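Local coordinates for GDP-mannose-dependent alpha-(1-6)-phosphatidylinositol monomannoside mannosyltransferase (Corynebacterium glutamicum, PDB 3OKP), which is a mannosyltransferase of the GT-B class, built from two Rossmann-like domains, and holds guanosine-5'-diphosphate-alpha-D-mannose in this structure, at residues K6-N12 with S36-S42; M78-R83 with T104-A110; I267-A271 with E298-V304. All coordinates share one frame; numbering follows the deposited sequence.

Contact 1: residues K6-N12 with S36-S42; sequences KTLVVTN and SIVVFAS
Asn-12 OD1 accepts two hydrogen bonds: from Ser-42 OG across the contact at 2.7 Å and from the backbone N of Met-68, in a loop outside. The hydroxyl arrives 42° above the amide plane of Asn-12 rather than within it. Ser-42 OG sits between its backbone N and carbonyl carbon (chi1 58°), a rotation that brings it over OD1, and it has a further partner in Gln-44. At the far end a water accepts from Thr-7 OG1, which is also hydrogen-bonded to Asn-89 ND2 on strand 89-92, and donates to Ser-36 O, which also receives the N-H of Thr-7.

Between these ends strands 7-11 and 37-42 run parallel, their axes 4.5 Å apart and 20° askew. They are the two strands of a right-handed beta-alpha-beta unit, joined through helix 20-29, the first along the chain of a Rossmann-like parallel sheet in which strand 7-11 lies inside, between 37-42 and 89-92. The straightest rung is Phe-40 N to Val-9 O, 2.7 Å and nearly linear; the last, Ser-42 N to Thr-11 O, is weak.

Leu-8 reaches across on one face: CD1 lies 4.0 Å from Val-38 CG1 and 3.9 Å from Phe-40 CB. Helix 72-84 covers this side. On the other, Val-9 CB meets Val-39 CG2 at 4.2 Å, and Thr-11 CG2 faces Ala-41 CB.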
# COMPACT_ATOMS: atom_id res chain seq x y z
N LYS A 6 -0.38 -2.82 26.52
CA LYS A 6 0.95 -2.57 25.97
C LYS A 6 1.27 -3.59 24.88
O LYS A 6 0.99 -4.78 25.02
CB LYS A 6 1.99 -2.65 27.09
CG LYS A 6 3.28 -1.89 26.84
CD LYS A 6 3.97 -1.61 28.16
CE LYS A 6 5.36 -1.03 27.98
NZ LYS A 6 6.06 -0.91 29.29
N THR A 7 1.88 -3.11 23.79
CA THR A 7 2.15 -3.94 22.62
C THR A 7 3.64 -4.03 22.30
O THR A 7 4.34 -3.01 22.24
CB THR A 7 1.40 -3.41 21.37
OG1 THR A 7 0.00 -3.29 21.66
CG2 THR A 7 1.58 -4.35 20.17
N LEU A 8 4.11 -5.26 22.10
CA LEU A 8 5.44 -5.50 21.56
C LEU A 8 5.31 -5.86 20.08
O LEU A 8 4.63 -6.83 19.72
CB LEU A 8 6.16 -6.62 22.32
CG LEU A 8 7.55 -7.05 21.84
CD1 LEU A 8 8.58 -5.93 22.04
CD2 LEU A 8 8.00 -8.32 22.53
N VAL A 9 5.94 -5.05 19.23
CA VAL A 9 5.97 -5.30 17.79
C VAL A 9 7.24 -6.09 17.45
O VAL A 9 8.36 -5.61 17.68
CB VAL A 9 5.92 -3.98 16.97
CG1 VAL A 9 5.89 -4.27 15.47
CG2 VAL A 9 4.71 -3.14 17.38
N VAL A 10 7.06 -7.29 16.92
CA VAL A 10 8.16 -8.19 16.59
C VAL A 10 8.31 -8.24 15.07
O VAL A 10 7.39 -8.66 14.37
CB VAL A 10 7.92 -9.62 17.16
CG1 VAL A 10 9.05 -10.57 16.75
CG2 VAL A 10 7.77 -9.57 18.67
N THR A 11 9.47 -7.82 14.57
CA THR A 11 9.62 -7.61 13.13
C THR A 11 11.06 -7.64 12.61
O THR A 11 11.99 -7.15 13.26
CB THR A 11 8.92 -6.27 12.69
OG1 THR A 11 9.01 -6.12 11.27
CG2 THR A 11 9.54 -5.05 13.39
N ASN A 12 11.22 -8.23 11.43
CA ASN A 12 12.45 -8.14 10.66
C ASN A 12 12.41 -6.93 9.72
O ASN A 12 13.41 -6.59 9.09
CB ASN A 12 12.67 -9.42 9.86
CG ASN A 12 14.03 -9.48 9.19
OD1 ASN A 12 15.06 -9.28 9.84
ND2 ASN A 12 14.05 -9.75 7.89
N SER A 36 2.72 3.04 24.99
CA SER A 36 2.10 1.71 24.92
C SER A 36 2.71 0.81 23.84
O SER A 36 2.21 -0.28 23.58
CB SER A 36 0.58 1.83 24.72
OG SER A 36 0.26 2.09 23.35
N ILE A 37 3.80 1.27 23.23
CA ILE A 37 4.45 0.56 22.14
C ILE A 37 5.93 0.30 22.44
O ILE A 37 6.66 1.20 22.85
CB ILE A 37 4.36 1.35 20.80
CG1 ILE A 37 2.90 1.49 20.33
CG2 ILE A 37 5.24 0.71 19.72
CD1 ILE A 37 2.28 0.23 19.72
N VAL A 38 6.35 -0.95 22.23
CA VAL A 38 7.76 -1.32 22.22
C VAL A 38 8.03 -2.13 20.94
O VAL A 38 7.21 -2.96 20.55
CB VAL A 38 8.17 -2.17 23.46
CG1 VAL A 38 9.68 -2.41 23.48
CG2 VAL A 38 7.73 -1.49 24.76
N VAL A 39 9.15 -1.86 20.28
CA VAL A 39 9.53 -2.59 19.07
C VAL A 39 10.74 -3.49 19.33
O VAL A 39 11.70 -3.07 19.98
CB VAL A 39 9.81 -1.65 17.87
CG1 VAL A 39 10.22 -2.44 16.62
CG2 VAL A 39 8.58 -0.79 17.56
N PHE A 40 10.66 -4.72 18.83
CA PHE A 40 11.78 -5.67 18.82
C PHE A 40 12.11 -5.95 17.35
O PHE A 40 11.36 -6.65 16.65
CB PHE A 40 11.39 -6.94 19.59
CG PHE A 40 12.48 -7.99 19.66
CD1 PHE A 40 13.78 -7.65 20.02
CD2 PHE A 40 12.18 -9.33 19.42
CE1 PHE A 40 14.78 -8.62 20.10
CE2 PHE A 40 13.17 -10.31 19.50
CZ PHE A 40 14.47 -9.96 19.84
N ALA A 41 13.22 -5.38 16.88
CA ALA A 41 13.56 -5.41 15.46
C ALA A 41 15.00 -5.84 15.18
O ALA A 41 15.89 -5.59 15.99
CB ALA A 41 13.28 -4.05 14.82
N SER A 42 15.21 -6.48 14.03
CA SER A 42 16.55 -6.82 13.56
C SER A 42 17.38 -5.56 13.25
O SER A 42 16.84 -4.45 13.20
CB SER A 42 16.46 -7.70 12.31
OG SER A 42 15.73 -7.07 11.28
O HOH W 1 -0.55 -0.87 22.65

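Contact 2: residues M78-R83 with T104-A110; sequences MAEIIR and TAKQAGA
Met-78 lays its terminal methyl over the backbone of helix 102-107 at Thr-104 and Ala-105: CE is 3.6 Å from Ala-105 N and also touches Thr-104 CB and Ala-105 CB. The chain runs out extended through SD and then bends (chi3 68°), which turns CE toward the neighbouring helix.

One turn further on, Ile-82 spreads its two branches over Ala-105, Ala-108 and Ala-110. Its CD1 lies 3.8 Å from Ala-105 CA, while CG2 rests 3.9 Å from Ala-108 CB and reaches on to the backbone of Ala-110. Ala-79 adds a small contact surface: its CB meets Ala-108 CB at 3.8 Å and also touches Thr-104 CG2, and small residues on both sides bring the CA atoms of Ala-79 and Ala-108 to 5.1 Å.

These helices follow one another around strand 89-92 in the N-terminal Rossmann-like domain, lying side by side on the same face of its parallel sheet. Val-90 of that strand touches Ile-82, Ala-105 and Ala-110 from the sheet side. Helix 102-107 finishes in a Schellman motif, in which Gly-109 takes positive phi and Ala-110 N bonds back to Ala-105 O.

Along the outer border Arg-83 passes over Ala-108, its CG 3.3 Å from Ala-108 O and its NH1 3.6 Å from Ala-108 CA. A salt bridge within its own helix, NH2 to Glu-80 OE2 at 2.5 Å, helps to fix the guanidinium group; the carboxylate is met on its anti side, 33° out of plane.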
# COMPACT_ATOMS: atom_id res chain seq x y z
N MET A 78 12.53 -12.50 22.92
CA MET A 78 11.17 -11.99 22.84
C MET A 78 10.41 -12.23 24.14
O MET A 78 9.74 -11.33 24.66
CB MET A 78 10.41 -12.63 21.67
CG MET A 78 8.98 -12.11 21.50
SD MET A 78 7.97 -13.09 20.38
CE MET A 78 7.80 -14.62 21.30
N ALA A 79 10.54 -13.45 24.67
CA ALA A 79 9.88 -13.86 25.91
C ALA A 79 10.28 -12.99 27.10
O ALA A 79 9.43 -12.62 27.91
CB ALA A 79 10.17 -15.33 26.20
N GLU A 80 11.57 -12.66 27.20
CA GLU A 80 12.06 -11.85 28.32
C GLU A 80 11.61 -10.39 28.25
O GLU A 80 11.40 -9.76 29.29
CB GLU A 80 13.58 -11.97 28.47
CG GLU A 80 14.03 -13.24 29.20
CD GLU A 80 13.43 -13.38 30.59
OE1 GLU A 80 13.62 -12.47 31.43
OE2 GLU A 80 12.76 -14.41 30.85
N ILE A 81 11.46 -9.87 27.03
CA ILE A 81 10.93 -8.52 26.83
C ILE A 81 9.45 -8.47 27.23
O ILE A 81 9.02 -7.54 27.91
CB ILE A 81 11.11 -8.04 25.36
CG1 ILE A 81 12.60 -7.91 25.02
CG2 ILE A 81 10.39 -6.70 25.13
CD1 ILE A 81 12.91 -7.85 23.52
N ILE A 82 8.69 -9.49 26.81
CA ILE A 82 7.27 -9.62 27.18
C ILE A 82 7.07 -9.49 28.69
O ILE A 82 6.20 -8.75 29.15
CB ILE A 82 6.66 -10.94 26.64
CG1 ILE A 82 6.48 -10.86 25.11
CG2 ILE A 82 5.32 -11.26 27.32
CD1 ILE A 82 6.33 -12.21 24.42
N ARG A 83 7.89 -10.20 29.46
CA ARG A 83 7.79 -10.18 30.91
C ARG A 83 8.35 -8.90 31.55
O ARG A 83 7.75 -8.37 32.49
CB ARG A 83 8.43 -11.44 31.51
CG ARG A 83 7.70 -12.73 31.13
CD ARG A 83 8.36 -13.96 31.71
NE ARG A 83 9.59 -14.31 31.00
CZ ARG A 83 9.73 -15.37 30.21
NH1 ARG A 83 8.72 -16.21 30.01
NH2 ARG A 83 10.90 -15.60 29.62
N THR A 104 5.36 -19.26 21.90
CA THR A 104 6.27 -18.72 22.92
C THR A 104 5.72 -17.43 23.54
O THR A 104 5.86 -17.21 24.74
CB THR A 104 7.68 -18.45 22.32
OG1 THR A 104 8.21 -19.68 21.80
CG2 THR A 104 8.64 -17.90 23.38
N ALA A 105 5.11 -16.59 22.71
CA ALA A 105 4.52 -15.34 23.17
C ALA A 105 3.42 -15.57 24.21
O ALA A 105 3.38 -14.88 25.23
CB ALA A 105 3.99 -14.52 21.99
N LYS A 106 2.55 -16.55 23.96
CA LYS A 106 1.52 -16.94 24.92
C LYS A 106 2.11 -17.60 26.17
O LYS A 106 1.64 -17.35 27.28
CB LYS A 106 0.48 -17.87 24.27
CG LYS A 106 -0.41 -17.16 23.25
CD LYS A 106 -1.63 -17.99 22.89
CE LYS A 106 -2.64 -17.15 22.09
NZ LYS A 106 -3.70 -17.99 21.46
N GLN A 107 3.15 -18.41 25.98
CA GLN A 107 3.88 -19.02 27.10
C GLN A 107 4.51 -17.97 28.01
O GLN A 107 4.52 -18.13 29.24
CB GLN A 107 4.98 -19.96 26.58
CG GLN A 107 4.49 -21.21 25.89
CD GLN A 107 5.63 -22.04 25.33
OE1 GLN A 107 6.81 -21.74 25.54
NE2 GLN A 107 5.28 -23.10 24.61
N ALA A 108 5.02 -16.90 27.41
CA ALA A 108 5.67 -15.81 28.14
C ALA A 108 4.67 -14.92 28.89
O ALA A 108 5.07 -14.10 29.71
CB ALA A 108 6.52 -14.97 27.19
N GLY A 109 3.39 -15.09 28.60
CA GLY A 109 2.34 -14.42 29.36
C GLY A 109 1.51 -13.39 28.60
O GLY A 109 0.66 -12.73 29.20
N ALA A 110 1.76 -13.24 27.30
CA ALA A 110 0.95 -12.35 26.46
C ALA A 110 -0.48 -12.87 26.34
O ALA A 110 -0.70 -14.07 26.16
CB ALA A 110 1.58 -12.18 25.09

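Contact 3: residues I267-A271 with E298-V304; sequences INTLA and EAQACGV. With GDD (guanosine-5'-diphosphate-alpha-D-mannose), chain B.
Helices 263-272 and 294-301 come closest where the second one ends, with the CA atoms of Ala-271 and Cys-302 5.1 Å apart, and Gly-303, at positive phi, closes that helix in a Schellman motif. Leu-270 carries the packing and spreads its two methyls over Glu-298, Ala-299 and Cys-302: CD1 lies 3.9 Å from Ala-299 CB, whereas CD2 lies 3.9 Å from Glu-298 O and 4.0 Å from Cys-302 SG. Beside it, Cys-302 CB packs on Ala-271 CA, and Val-304 CG2 approaches Leu-270 O to 3.5 Å. A water donates to both Ala-271 O and Cys-302 O, tying the two helix ends together.

Both helices belong to the C-terminal Rossmann-like domain of the GT-B fold, where Phe-276 of strand 275-278 lies against Leu-270, Ala-299 and Val-304. The same second helix supplies a ligand contact. Glu-298, extended beyond CG (chi2 170°), sends its carboxylate away from the packed methyls to the ribose of guanosine-5'-diphosphate-alpha-D-mannose and accepts one hydrogen bond from each ribose hydroxyl: O2' donates to OE1 at 2.8 Å and O3' to OE2 at 2.7 Å. Two bonds to separate oxygens probably limit how the ribose can turn; Arg-206, Lys-211 and Leu-261 also bond the ligand.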
# COMPACT_ATOMS: atom_id res chain seq x y z
N ILE A 267 3.66 14.25 -5.86
CA ILE A 267 2.37 14.70 -5.32
C ILE A 267 1.80 15.88 -6.11
O ILE A 267 0.63 15.86 -6.49
CB ILE A 267 2.47 15.03 -3.79
CG1 ILE A 267 2.81 13.77 -2.99
CG2 ILE A 267 1.17 15.67 -3.28
CD1 ILE A 267 3.10 14.00 -1.51
N ASN A 268 2.64 16.89 -6.36
CA ASN A 268 2.23 18.08 -7.12
C ASN A 268 1.73 17.72 -8.52
O ASN A 268 0.71 18.24 -8.98
CB ASN A 268 3.38 19.08 -7.21
CG ASN A 268 3.73 19.71 -5.86
OD1 ASN A 268 2.94 19.69 -4.92
ND2 ASN A 268 4.93 20.27 -5.77
N THR A 269 2.46 16.83 -9.18
CA THR A 269 2.11 16.32 -10.51
C THR A 269 0.79 15.55 -10.46
O THR A 269 -0.09 15.75 -11.30
CB THR A 269 3.25 15.44 -11.07
OG1 THR A 269 4.46 16.20 -11.10
CG2 THR A 269 2.93 14.95 -12.48
N LEU A 270 0.65 14.67 -9.47
CA LEU A 270 -0.57 13.90 -9.27
C LEU A 270 -1.78 14.82 -9.09
O LEU A 270 -2.78 14.69 -9.80
CB LEU A 270 -0.43 12.95 -8.07
CG LEU A 270 -1.62 12.12 -7.58
CD1 LEU A 270 -2.25 11.29 -8.69
CD2 LEU A 270 -1.20 11.22 -6.42
N ALA A 271 -1.66 15.78 -8.17
CA ALA A 271 -2.76 16.70 -7.85
C ALA A 271 -3.16 17.62 -9.01
O ALA A 271 -4.29 18.11 -9.05
CB ALA A 271 -2.40 17.52 -6.61
N GLU A 298 -4.02 7.51 -2.89
CA GLU A 298 -3.25 8.74 -3.01
C GLU A 298 -3.89 9.71 -4.01
O GLU A 298 -3.96 10.91 -3.75
CB GLU A 298 -1.81 8.42 -3.43
CG GLU A 298 -0.98 7.75 -2.33
CD GLU A 298 0.36 7.22 -2.82
OE1 GLU A 298 0.62 7.22 -4.04
OE2 GLU A 298 1.16 6.78 -1.96
N ALA A 299 -4.36 9.17 -5.13
CA ALA A 299 -5.03 9.96 -6.16
C ALA A 299 -6.34 10.55 -5.64
O ALA A 299 -6.60 11.74 -5.80
CB ALA A 299 -5.28 9.11 -7.40
N GLN A 300 -7.15 9.70 -5.02
CA GLN A 300 -8.41 10.13 -4.41
C GLN A 300 -8.19 11.17 -3.33
O GLN A 300 -8.94 12.14 -3.23
CB GLN A 300 -9.18 8.93 -3.86
CG GLN A 300 -9.79 8.05 -4.94
CD GLN A 300 -10.41 6.79 -4.37
OE1 GLN A 300 -11.61 6.73 -4.15
NE2 GLN A 300 -9.58 5.77 -4.13
N ALA A 301 -7.13 10.99 -2.54
CA ALA A 301 -6.73 11.96 -1.52
C ALA A 301 -6.34 13.32 -2.13
O ALA A 301 -6.51 14.36 -1.48
CB ALA A 301 -5.59 11.41 -0.68
N CYS A 302 -5.84 13.30 -3.36
CA CYS A 302 -5.51 14.53 -4.09
C CYS A 302 -6.71 15.10 -4.88
O CYS A 302 -6.57 16.09 -5.61
CB CYS A 302 -4.32 14.31 -5.03
SG CYS A 302 -2.73 14.10 -4.18
N GLY A 303 -7.88 14.47 -4.72
CA GLY A 303 -9.10 14.92 -5.38
C GLY A 303 -9.11 14.69 -6.88
O GLY A 303 -9.66 15.50 -7.63
N VAL A 304 -8.51 13.59 -7.31
CA VAL A 304 -8.37 13.26 -8.73
C VAL A 304 -9.17 11.99 -9.06
O VAL A 304 -9.03 10.99 -8.35
CB VAL A 304 -6.88 13.07 -9.12
CG1 VAL A 304 -6.72 12.76 -10.61
CG2 VAL A 304 -6.06 14.30 -8.74
N2 GDD B . 8.54 9.18 -4.59
C2 GDD B . 7.98 8.40 -5.55
N1 GDD B . 8.31 8.59 -6.84
N3 GDD B . 7.09 7.44 -5.19
C4 GDD B . 6.52 6.65 -6.14
C5 GDD B . 6.85 6.83 -7.48
C6 GDD B . 7.77 7.82 -7.82
O6 GDD B . 8.09 8.00 -9.01
N7 GDD B . 6.15 5.92 -8.19
C8 GDD B . 5.41 5.20 -7.31
N9 GDD B . 5.64 5.65 -6.07
C1' GDD B . 5.03 5.16 -4.81
C2' GDD B . 3.56 5.54 -4.74
O2' GDD B . 3.38 6.87 -4.23
C3' GDD B . 2.98 4.48 -3.82
O3' GDD B . 3.01 4.93 -2.46
C4' GDD B . 3.89 3.27 -4.00
O4' GDD B . 5.05 3.73 -4.69
C5' GDD B . 3.21 2.17 -4.80
O5' GDD B . 2.58 1.22 -3.94
PA GDD B . 1.48 0.38 -4.38
O1A GDD B . 0.97 -0.19 -3.38
O2A GDD B . 0.59 1.09 -4.93
O3A GDD B . 1.92 -0.62 -5.33
PB GDD B . 3.02 -1.54 -5.12
O2B GDD B . 3.08 -1.91 -3.92
O3B GDD B . 2.87 -2.54 -5.85
O1B GDD B . 4.27 -0.91 -5.48
O HOH W 2 -5.96 18.22 -6.99

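In the fold
The three contacts follow one another along the chain, each closing before the next opens. Contacts 1 and 2 share the N-terminal domain, their centres about 12 Å apart: helix 72-84, half of contact 2, lies on the sheet that contact 1 helps to form, with Ile-81 packed on both Leu-8 and Phe-40 and Met-78 against Val-10. Contact 3 belongs to the other domain, on the opposite side of the chain's centre, about 33 Å from contact 1 and about 44 Å from contact 2 between centres. Strand pairing and helix packing thus help to build one half of the GT-B fold, while a comparable pair of helices in the other half brings a residue to the bound ligand.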